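Tail fiber protein (Acinetobacter phage AM24, PDB 5W5P) probably recognises, and may depolymerise, the capsular polysaccharide of Acinetobacter baumannii as the trimeric tailspike of the phage. Local coordinates at residues D195-R206 / R225-Y236; R62-G70 / P108-T116. All coordinates share one frame; numbering follows the deposited sequence.

Interaction 1. Residues D195-R206 / R225-Y236; sequences DDLYTAALEIGR and RLYNVNMKGGRY
The Y198 and Y227 rings are close to parallel (16°) but offset, with centroids 5.1 Å apart, so little of one ring lies over the other. Y198 CB sits over one face of the Y227 ring, a CH-pi contact 3.9 Å from its centroid. The phenol end of Y227 donates to the syn lone pair of D196 OD1, at 2.8 Å from OH, and is also hydrogen-bonded to R249. Water 1 bridges that same D196 oxygen to R225 NH1. Past this aromatic end the two segments become neighbouring rungs of the beta-helix: strands 199-204 and 229-232 run parallel, 4.8 Å apart at their closest. On the face shared by L202, I204, V229 and M231, L202 lies alongside V229, and I204 alongside M231, each pair pointing the same way. I204 keeps CG1 anti to the backbone N (chi1 169°), which turns its CG2 branch to CG of the selenomethionine M231, 3.5 Å away. On the other face E203 and N230 point the same way, their carboxylate and amide planes 80° apart. N230 ND2 meets E203 OE1 on its syn side at 2.9 Å, and H266 of the second subunit is hydrogen-bonded to this oxygen too. Beyond the strand, K232 O lies over one face of the R206 guanidinium, while K232 NZ forms a salt bridge with E264 of the second subunit.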
loop_
_atom_site.group_PDB
_atom_site.type_symbol
_atom_site.label_atom_id
_atom_site.label_comp_id
_atom_site.label_asym_id
_atom_site.label_seq_id
_atom_site.Cartn_x
_atom_site.Cartn_y
_atom_site.Cartn_z
ATOM N N ASP A 195 3.729 7.003 34.731
ATOM C CA ASP A 195 2.524 6.228 34.494
ATOM C C ASP A 195 1.959 6.540 33.115
ATOM O O ASP A 195 2.246 7.583 32.520
ATOM C CB ASP A 195 1.481 6.507 35.575
ATOM C CG ASP A 195 1.812 5.827 36.886
ATOM O OD1 ASP A 195 2.472 4.768 36.852
ATOM O OD2 ASP A 195 1.412 6.343 37.950
ATOM N N ASP A 196 1.151 5.611 32.604
ATOM C CA ASP A 196 0.577 5.730 31.262
ATOM C C ASP A 196 -0.705 6.566 31.317
ATOM O O ASP A 196 -1.821 6.082 31.119
ATOM C CB ASP A 196 0.326 4.353 30.665
ATOM C CG ASP A 196 0.509 4.333 29.160
ATOM O OD1 ASP A 196 0.935 5.370 28.606
ATOM O OD2 ASP A 196 0.226 3.285 28.531
ATOM N N LEU A 197 -0.516 7.860 31.573
ATOM C CA LEU A 197 -1.630 8.797 31.723
ATOM C C LEU A 197 -2.065 9.300 30.346
ATOM O O LEU A 197 -1.975 10.483 30.014
ATOM C CB LEU A 197 -1.234 9.944 32.642
ATOM C CG LEU A 197 -0.531 9.536 33.937
ATOM C CD1 LEU A 197 -0.202 10.764 34.777
ATOM C CD2 LEU A 197 -1.402 8.569 34.724
ATOM N N TYR A 198 -2.553 8.362 29.545
ATOM C CA TYR A 198 -2.891 8.613 28.153
ATOM C C TYR A 198 -4.393 8.797 27.973
ATOM O O TYR A 198 -5.194 8.585 28.884
ATOM C CB TYR A 198 -2.402 7.454 27.271
ATOM C CG TYR A 198 -3.306 6.239 27.333
ATOM C CD1 TYR A 198 -3.196 5.321 28.371
ATOM C CD2 TYR A 198 -4.279 6.017 26.362
ATOM C CE1 TYR A 198 -4.022 4.218 28.441
ATOM C CE2 TYR A 198 -5.112 4.915 26.425
ATOM C CZ TYR A 198 -4.980 4.021 27.467
ATOM O OH TYR A 198 -5.811 2.928 27.531
ATOM N N THR A 199 -4.766 9.184 26.759
ATOM C CA THR A 199 -6.147 9.079 26.310
ATOM C C THR A 199 -6.111 8.803 24.813
ATOM O O THR A 199 -5.160 9.193 24.129
ATOM C CB THR A 199 -6.960 10.339 26.658
ATOM O OG1 THR A 199 -8.336 10.138 26.312
ATOM C CG2 THR A 199 -6.420 11.568 25.934
ATOM N N ALA A 200 -7.127 8.096 24.311
ATOM C CA ALA A 200 -7.067 7.517 22.974
ATOM C C ALA A 200 -8.303 7.874 22.158
ATOM O O ALA A 200 -9.321 8.324 22.689
ATOM C CB ALA A 200 -6.906 5.989 23.034
ATOM N N ALA A 201 -8.180 7.647 20.843
ATOM C CA ALA A 201 -9.202 7.878 19.824
ATOM C C ALA A 201 -9.393 9.365 19.546
ATOM O O ALA A 201 -10.287 10.002 20.115
ATOM C CB ALA A 201 -10.537 7.234 20.211
ATOM N N LEU A 202 -8.578 9.914 18.645
ATOM C CA LEU A 202 -8.586 11.337 18.343
ATOM C C LEU A 202 -8.427 11.550 16.845
ATOM O O LEU A 202 -7.500 11.011 16.236
ATOM C CB LEU A 202 -7.460 12.056 19.097
ATOM C CG LEU A 202 -7.116 13.485 18.667
ATOM C CD1 LEU A 202 -8.308 14.399 18.889
ATOM C CD2 LEU A 202 -5.897 13.987 19.419
ATOM N N GLU A 203 -9.325 12.331 16.257
ATOM C CA GLU A 203 -9.164 12.843 14.902
ATOM C C GLU A 203 -8.806 14.320 14.988
ATOM O O GLU A 203 -9.521 15.095 15.630
ATOM C CB GLU A 203 -10.438 12.650 14.076
ATOM C CG GLU A 203 -11.115 11.296 14.267
ATOM C CD GLU A 203 -10.553 10.228 13.349
ATOM O OE1 GLU A 203 -10.028 9.217 13.857
ATOM O OE2 GLU A 203 -10.624 10.399 12.116
ATOM N N ILE A 204 -7.701 14.716 14.362
ATOM C CA ILE A 204 -7.223 16.089 14.493
ATOM C C ILE A 204 -6.713 16.576 13.148
ATOM O O ILE A 204 -5.990 15.852 12.453
ATOM C CB ILE A 204 -6.125 16.209 15.568
ATOM C CG1 ILE A 204 -5.451 17.578 15.508
ATOM C CG2 ILE A 204 -5.090 15.095 15.412
ATOM C CD1 ILE A 204 -4.491 17.811 16.651
ATOM N N GLY A 205 -7.112 17.790 12.768
ATOM C CA GLY A 205 -6.512 18.508 11.662
ATOM C C GLY A 205 -7.450 18.854 10.524
ATOM O O GLY A 205 -7.141 19.771 9.748
ATOM N N ARG A 206 -8.576 18.158 10.385
ATOM C CA ARG A 206 -9.513 18.447 9.300
ATOM C C ARG A 206 -9.915 19.922 9.309
ATOM O O ARG A 206 -10.495 20.411 10.284
ATOM C CB ARG A 206 -10.749 17.555 9.424
ATOM C CG ARG A 206 -11.685 17.591 8.219
ATOM C CD ARG A 206 -11.055 16.921 7.008
ATOM N NE ARG A 206 -10.705 15.529 7.280
ATOM C CZ ARG A 206 -10.013 14.753 6.450
ATOM N NH1 ARG A 206 -9.592 15.235 5.288
ATOM N NH2 ARG A 206 -9.742 13.495 6.782
ATOM N N ARG A 225 1.119 11.246 25.520
ATOM C CA ARG A 225 -0.180 11.137 26.178
ATOM C C ARG A 225 -1.348 10.920 25.232
ATOM O O ARG A 225 -2.455 10.647 25.709
ATOM C CB ARG A 225 -0.466 12.396 27.016
ATOM C CG ARG A 225 0.675 12.825 27.904
ATOM C CD ARG A 225 1.173 11.690 28.790
ATOM N NE ARG A 225 2.206 12.129 29.723
ATOM C CZ ARG A 225 2.790 11.338 30.616
ATOM N NH1 ARG A 225 2.448 10.058 30.692
ATOM N NH2 ARG A 225 3.730 11.819 31.420
ATOM N N LEU A 226 -1.140 11.020 23.920
ATOM C CA LEU A 226 -2.202 10.876 22.930
ATOM C C LEU A 226 -1.892 9.669 22.058
ATOM O O LEU A 226 -0.942 9.698 21.267
ATOM C CB LEU A 226 -2.335 12.149 22.092
ATOM C CG LEU A 226 -2.797 13.378 22.884
ATOM C CD1 LEU A 226 -3.077 14.577 21.981
ATOM C CD2 LEU A 226 -4.021 13.034 23.711
ATOM N N TYR A 227 -2.682 8.608 22.214
ATOM C CA TYR A 227 -2.563 7.392 21.422
ATOM C C TYR A 227 -3.762 7.265 20.494
ATOM O O TYR A 227 -4.789 7.924 20.678
ATOM C CB TYR A 227 -2.479 6.146 22.313
ATOM C CG TYR A 227 -1.347 6.136 23.320
ATOM C CD1 TYR A 227 -0.232 6.950 23.156
ATOM C CD2 TYR A 227 -1.388 5.290 24.429
ATOM C CE1 TYR A 227 0.801 6.937 24.075
ATOM C CE2 TYR A 227 -0.353 5.268 25.355
ATOM C CZ TYR A 227 0.735 6.095 25.173
ATOM O OH TYR A 227 1.770 6.087 26.078
ATOM N N ASN A 228 -3.624 6.389 19.501
ATOM C CA ASN A 228 -4.668 6.128 18.514
ATOM C C ASN A 228 -5.149 7.436 17.882
ATOM O O ASN A 228 -6.308 7.836 18.006
ATOM C CB ASN A 228 -5.830 5.347 19.135
ATOM C CG ASN A 228 -5.429 3.946 19.588
ATOM O OD1 ASN A 228 -4.257 3.668 19.833
ATOM N ND2 ASN A 228 -6.412 3.064 19.710
ATOM N N VAL A 229 -4.223 8.101 17.194
ATOM C CA VAL A 229 -4.437 9.438 16.655
ATOM C C VAL A 229 -4.441 9.364 15.136
ATOM O O VAL A 229 -3.499 8.840 14.531
ATOM C CB VAL A 229 -3.358 10.420 17.144
ATOM C CG1 VAL A 229 -3.665 11.834 16.659
ATOM C CG2 VAL A 229 -3.250 10.376 18.660
ATOM N N ASN A 230 -5.492 9.903 14.525
ATOM C CA ASN A 230 -5.566 10.097 13.079
ATOM C C ASN A 230 -5.364 11.586 12.801
ATOM O O ASN A 230 -6.254 12.401 13.057
ATOM C CB ASN A 230 -6.903 9.607 12.527
ATOM C CG ASN A 230 -6.932 8.109 12.304
ATOM O OD1 ASN A 230 -5.927 7.500 11.946
ATOM N ND2 ASN A 230 -8.094 7.504 12.520
HETATM N N MSE A 231 -4.187 11.939 12.292
HETATM C CA MSE A 231 -3.915 13.302 11.844
HETATM C C MSE A 231 -4.063 13.399 10.335
HETATM O O MSE A 231 -3.182 12.960 9.602
HETATM C CB MSE A 231 -2.511 13.744 12.244
HETATM C CG MSE A 231 -2.273 13.771 13.728
HETATM SE SE MSE A 231 -0.501 14.419 14.190
HETATM C CE MSE A 231 -0.802 16.340 14.131
ATOM N N LYS A 232 -5.170 13.977 9.869
ATOM C CA LYS A 232 -5.476 14.002 8.448
ATOM C C LYS A 232 -6.112 15.334 8.067
ATOM O O LYS A 232 -6.852 15.938 8.851
ATOM C CB LYS A 232 -6.411 12.842 8.057
ATOM C CG LYS A 232 -5.813 11.443 8.239
ATOM C CD LYS A 232 -6.890 10.375 8.416
ATOM C CE LYS A 232 -7.774 10.254 7.175
ATOM N NZ LYS A 232 -9.041 9.488 7.444
ATOM N N GLY A 233 -5.814 15.782 6.844
ATOM C CA GLY A 233 -6.476 16.930 6.259
ATOM C C GLY A 233 -6.009 18.282 6.741
ATOM O O GLY A 233 -6.635 19.291 6.399
ATOM N N GLY A 234 -4.929 18.347 7.515
ATOM C CA GLY A 234 -4.479 19.618 8.045
ATOM C C GLY A 234 -3.301 20.228 7.317
ATOM O O GLY A 234 -2.555 19.530 6.624
ATOM N N ARG A 235 -3.143 21.542 7.455
ATOM C CA ARG A 235 -1.973 22.261 6.972
ATOM C C ARG A 235 -1.071 22.570 8.159
ATOM O O ARG A 235 -1.551 23.007 9.211
ATOM C CB ARG A 235 -2.374 23.556 6.258
ATOM C CG ARG A 235 -1.415 23.981 5.142
ATOM C CD ARG A 235 -0.140 24.617 5.682
ATOM N NE ARG A 235 0.666 25.221 4.623
ATOM C CZ ARG A 235 1.406 24.543 3.749
ATOM N NH1 ARG A 235 1.473 23.219 3.802
ATOM N NH2 ARG A 235 2.093 25.191 2.820
ATOM N N TYR A 236 0.228 22.334 7.989
ATOM C CA TYR A 236 1.217 22.576 9.033
ATOM C C TYR A 236 2.353 23.385 8.433
ATOM O O TYR A 236 2.998 22.939 7.479
ATOM C CB TYR A 236 1.742 21.265 9.622
ATOM C CG TYR A 236 0.676 20.435 10.286
ATOM C CD1 TYR A 236 -0.160 19.615 9.539
ATOM C CD2 TYR A 236 0.505 20.467 11.658
ATOM C CE1 TYR A 236 -1.133 18.853 10.144
ATOM C CE2 TYR A 236 -0.469 19.710 12.274
ATOM C CZ TYR A 236 -1.284 18.907 11.515
ATOM O OH TYR A 236 -2.256 18.160 12.131
HETATM O O HOH W 1 0.884 8.412 28.671
HETATM O O HOH W 2 -10.619 8.741 10.130
HETATM O O HOH W 3 -3.904 16.918 10.645
#

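Interaction 2. Residues R62-G70 / P108-T116; sequences RSNTYLQGG and PCWFGADYT
Y66 and Y115 make an edge-to-face (T-shaped) pair, the planes 72° apart and Y115 CE2 standing 3.4 Å above the plane of the Y66 ring, over its centre. R62 NE lies over the opposite face of Y66, toward the rim. A CH-pi contact adds to this aromatic pair: Q68 CG, anti to its carbonyl carbon (chi1 -66°), is brought over the face of Y115, 4.1 Å from the ring centroid. Hydrogen bonds then fix both phenols. Y66 OH donates to A113 O at 2.5 Å, arriving from above the carbonyl plane, whereas Y115 OH accepts a nearly straight bond (167°) from L67 N at 2.9 Å. Each tyrosine is therefore tied by its hydroxyl to the backbone of the partner loop. The charged group is R62: its NH1 donates to W110 O at 2.9 Å, its guanidinium plane is faced by the F111-G112 peptide, with F111 C 3.2 Å above it, and NH2 forms a salt bridge with D86. Segment 108-116 opens with a 3-10 turn at 108-110, where P108 O accepts from F111 N and A113 N on opposite faces of its plane. Joining the 56-59 to 71-75 loop to the chain that follows strand 97-100, the contact is backed by helix 122-132, which touches F111 and A113, and by strands 135-140 and 144-147, which meet P108 and C109 respectively.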
loop_
_atom_site.group_PDB
_atom_site.type_symbol
_atom_site.label_atom_id
_atom_site.label_comp_id
_atom_site.label_asym_id
_atom_site.label_seq_id
_atom_site.Cartn_x
_atom_site.Cartn_y
_atom_site.Cartn_z
ATOM N N ARG A 62 -20.297 38.626 22.038
ATOM C CA ARG A 62 -19.901 38.514 23.439
ATOM C C ARG A 62 -19.835 39.879 24.107
ATOM O O ARG A 62 -20.415 40.080 25.177
ATOM C CB ARG A 62 -18.552 37.800 23.555
ATOM C CG ARG A 62 -18.643 36.286 23.607
ATOM C CD ARG A 62 -17.274 35.647 23.824
ATOM N NE ARG A 62 -16.613 36.157 25.024
ATOM C CZ ARG A 62 -16.698 35.589 26.224
ATOM N NH1 ARG A 62 -17.413 34.483 26.387
ATOM N NH2 ARG A 62 -16.065 36.124 27.259
ATOM N N SER A 63 -19.126 40.818 23.487
ATOM C CA SER A 63 -19.060 42.198 23.941
ATOM C C SER A 63 -19.055 43.114 22.723
ATOM O O SER A 63 -19.064 42.665 21.574
ATOM C CB SER A 63 -17.822 42.446 24.803
ATOM O OG SER A 63 -16.636 42.330 24.030
ATOM N N ASN A 64 -19.038 44.422 22.987
ATOM C CA ASN A 64 -18.986 45.397 21.900
ATOM C C ASN A 64 -17.677 45.332 21.122
ATOM O O ASN A 64 -17.626 45.793 19.971
ATOM C CB ASN A 64 -19.187 46.823 22.414
ATOM C CG ASN A 64 -20.549 47.043 23.045
ATOM O OD1 ASN A 64 -21.589 46.816 22.411
ATOM N ND2 ASN A 64 -20.556 47.497 24.282
ATOM N N THR A 65 -16.609 44.803 21.734
ATOM C CA THR A 65 -15.336 44.632 21.050
ATOM C C THR A 65 -15.129 43.222 20.515
ATOM O O THR A 65 -14.373 43.055 19.555
ATOM C CB THR A 65 -14.173 44.979 21.984
ATOM O OG1 THR A 65 -14.461 44.495 23.294
ATOM C CG2 THR A 65 -13.962 46.491 22.057
ATOM N N TYR A 66 -15.803 42.217 21.078
ATOM C CA TYR A 66 -15.663 40.821 20.661
ATOM C C TYR A 66 -16.869 40.443 19.806
ATOM O O TYR A 66 -17.968 40.228 20.330
ATOM C CB TYR A 66 -15.546 39.904 21.879
ATOM C CG TYR A 66 -15.100 38.495 21.563
ATOM C CD1 TYR A 66 -16.004 37.555 21.080
ATOM C CD2 TYR A 66 -13.777 38.099 21.751
ATOM C CE1 TYR A 66 -15.603 36.263 20.783
ATOM C CE2 TYR A 66 -13.365 36.803 21.459
ATOM C CZ TYR A 66 -14.285 35.891 20.974
ATOM O OH TYR A 66 -13.900 34.604 20.681
ATOM N N LEU A 67 -16.662 40.345 18.497
ATOM C CA LEU A 67 -17.759 40.179 17.553
ATOM C C LEU A 67 -18.189 38.731 17.355
ATOM O O LEU A 67 -19.137 38.491 16.603
ATOM C CB LEU A 67 -17.381 40.789 16.201
ATOM C CG LEU A 67 -16.741 42.177 16.267
ATOM C CD1 LEU A 67 -16.260 42.613 14.894
ATOM C CD2 LEU A 67 -17.720 43.183 16.845
ATOM N N GLN A 68 -17.540 37.766 18.001
ATOM C CA GLN A 68 -17.936 36.367 17.900
ATOM C C GLN A 68 -18.642 35.931 19.184
ATOM O O GLN A 68 -18.863 36.725 20.104
ATOM C CB GLN A 68 -16.720 35.486 17.598
ATOM C CG GLN A 68 -16.113 35.731 16.227
ATOM C CD GLN A 68 -17.070 35.380 15.103
ATOM O OE1 GLN A 68 -17.627 34.278 15.065
ATOM N NE2 GLN A 68 -17.276 36.318 14.182
ATOM N N GLY A 69 -19.021 34.654 19.231
ATOM C CA GLY A 69 -19.645 34.075 20.402
ATOM C C GLY A 69 -21.155 34.188 20.470
ATOM O O GLY A 69 -21.751 33.696 21.438
ATOM N N GLY A 70 -21.792 34.824 19.493
ATOM C CA GLY A 70 -23.234 34.940 19.502
ATOM C C GLY A 70 -23.932 33.610 19.278
ATOM O O GLY A 70 -23.325 32.588 18.958
ATOM N N PRO A 108 -14.525 27.519 20.464
ATOM C CA PRO A 108 -13.857 28.255 21.555
ATOM C C PRO A 108 -14.241 29.717 21.609
ATOM O O PRO A 108 -14.073 30.347 22.661
ATOM C CB PRO A 108 -12.361 28.086 21.260
ATOM C CG PRO A 108 -12.287 26.868 20.449
ATOM C CD PRO A 108 -13.548 26.821 19.615
ATOM N N CYS A 109 -14.760 30.276 20.512
ATOM C CA CYS A 109 -15.155 31.677 20.513
ATOM C C CYS A 109 -16.343 31.936 21.424
ATOM O O CYS A 109 -16.517 33.072 21.875
ATOM C CB CYS A 109 -15.487 32.147 19.097
ATOM S SG CYS A 109 -14.035 32.566 18.096
ATOM N N TRP A 110 -17.159 30.916 21.695
ATOM C CA TRP A 110 -18.239 31.063 22.663
ATOM C C TRP A 110 -17.715 31.547 24.009
ATOM O O TRP A 110 -18.378 32.335 24.698
ATOM C CB TRP A 110 -18.971 29.733 22.827
ATOM C CG TRP A 110 -19.625 29.253 21.581
ATOM C CD1 TRP A 110 -19.870 29.975 20.450
ATOM C CD2 TRP A 110 -20.139 27.939 21.341
ATOM N NE1 TRP A 110 -20.504 29.189 19.514
ATOM C CE2 TRP A 110 -20.677 27.934 20.038
ATOM C CE3 TRP A 110 -20.194 26.766 22.100
ATOM C CZ2 TRP A 110 -21.258 26.802 19.478
ATOM C CZ3 TRP A 110 -20.773 25.641 21.542
ATOM C CH2 TRP A 110 -21.298 25.667 20.244
ATOM N N PHE A 111 -16.522 31.093 24.396
ATOM C CA PHE A 111 -15.934 31.402 25.691
ATOM C C PHE A 111 -14.939 32.550 25.640
ATOM O O PHE A 111 -14.339 32.876 26.670
ATOM C CB PHE A 111 -15.249 30.161 26.271
ATOM C CG PHE A 111 -16.161 28.983 26.421
ATOM C CD1 PHE A 111 -16.285 28.049 25.405
ATOM C CD2 PHE A 111 -16.897 28.810 27.581
ATOM C CE1 PHE A 111 -17.125 26.962 25.542
ATOM C CE2 PHE A 111 -17.741 27.728 27.725
ATOM C CZ PHE A 111 -17.854 26.802 26.704
ATOM N N GLY A 112 -14.737 33.158 24.480
ATOM C CA GLY A 112 -13.882 34.319 24.368
ATOM C C GLY A 112 -12.501 34.084 23.798
ATOM O O GLY A 112 -11.615 34.914 24.026
ATOM N N ALA A 113 -12.285 32.990 23.069
ATOM C CA ALA A 113 -10.988 32.751 22.450
ATOM C C ALA A 113 -10.658 33.864 21.463
ATOM O O ALA A 113 -11.441 34.160 20.556
ATOM C CB ALA A 113 -10.977 31.395 21.744
ATOM N N ASP A 114 -9.492 34.482 21.646
ATOM C CA ASP A 114 -9.074 35.600 20.810
ATOM C C ASP A 114 -8.863 35.142 19.372
ATOM O O ASP A 114 -7.889 34.445 19.074
ATOM C CB ASP A 114 -7.800 36.234 21.383
ATOM C CG ASP A 114 -7.250 37.349 20.516
ATOM O OD1 ASP A 114 -6.058 37.688 20.676
ATOM O OD2 ASP A 114 -8.006 37.899 19.687
ATOM N N TYR A 115 -9.775 35.526 18.477
ATOM C CA TYR A 115 -9.707 35.161 17.067
ATOM C C TYR A 115 -8.728 36.024 16.273
ATOM O O TYR A 115 -8.685 35.914 15.042
ATOM C CB TYR A 115 -11.102 35.233 16.433
ATOM C CG TYR A 115 -11.860 36.510 16.738
ATOM C CD1 TYR A 115 -11.693 37.645 15.953
ATOM C CD2 TYR A 115 -12.741 36.581 17.811
ATOM C CE1 TYR A 115 -12.378 38.815 16.227
ATOM C CE2 TYR A 115 -13.432 37.747 18.094
ATOM C CZ TYR A 115 -13.249 38.863 17.299
ATOM O OH TYR A 115 -13.934 40.030 17.580
ATOM N N THR A 116 -7.944 36.874 16.939
ATOM C CA THR A 116 -6.909 37.654 16.277
ATOM C C THR A 116 -5.500 37.141 16.544
ATOM O O THR A 116 -4.555 37.638 15.922
ATOM C CB THR A 116 -6.988 39.132 16.693
ATOM O OG1 THR A 116 -6.546 39.282 18.048
ATOM C CG2 THR A 116 -8.408 39.652 16.556
#

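Interactions 1 and 2 follow one another along the chain and do not touch: their centres are 27 Å apart and their nearest atoms about 12 Å. A run of strands leads from one to the other. P108, in the second segment of interaction 2 though not in its interface, packs on strand 135-140, which pairs with 164-169, and that strand in turn flanks 199-204 of interaction 1. Interaction 1 lies within the beta-helix, its centre 19 Å from the chain centre; interaction 2 is N-terminal to the first parallel strand, 43 Å out. Bound zinc ions lie about 8 Å from the R206 side chain and about 10 Å from that of W110, too far for either to coordinate metal.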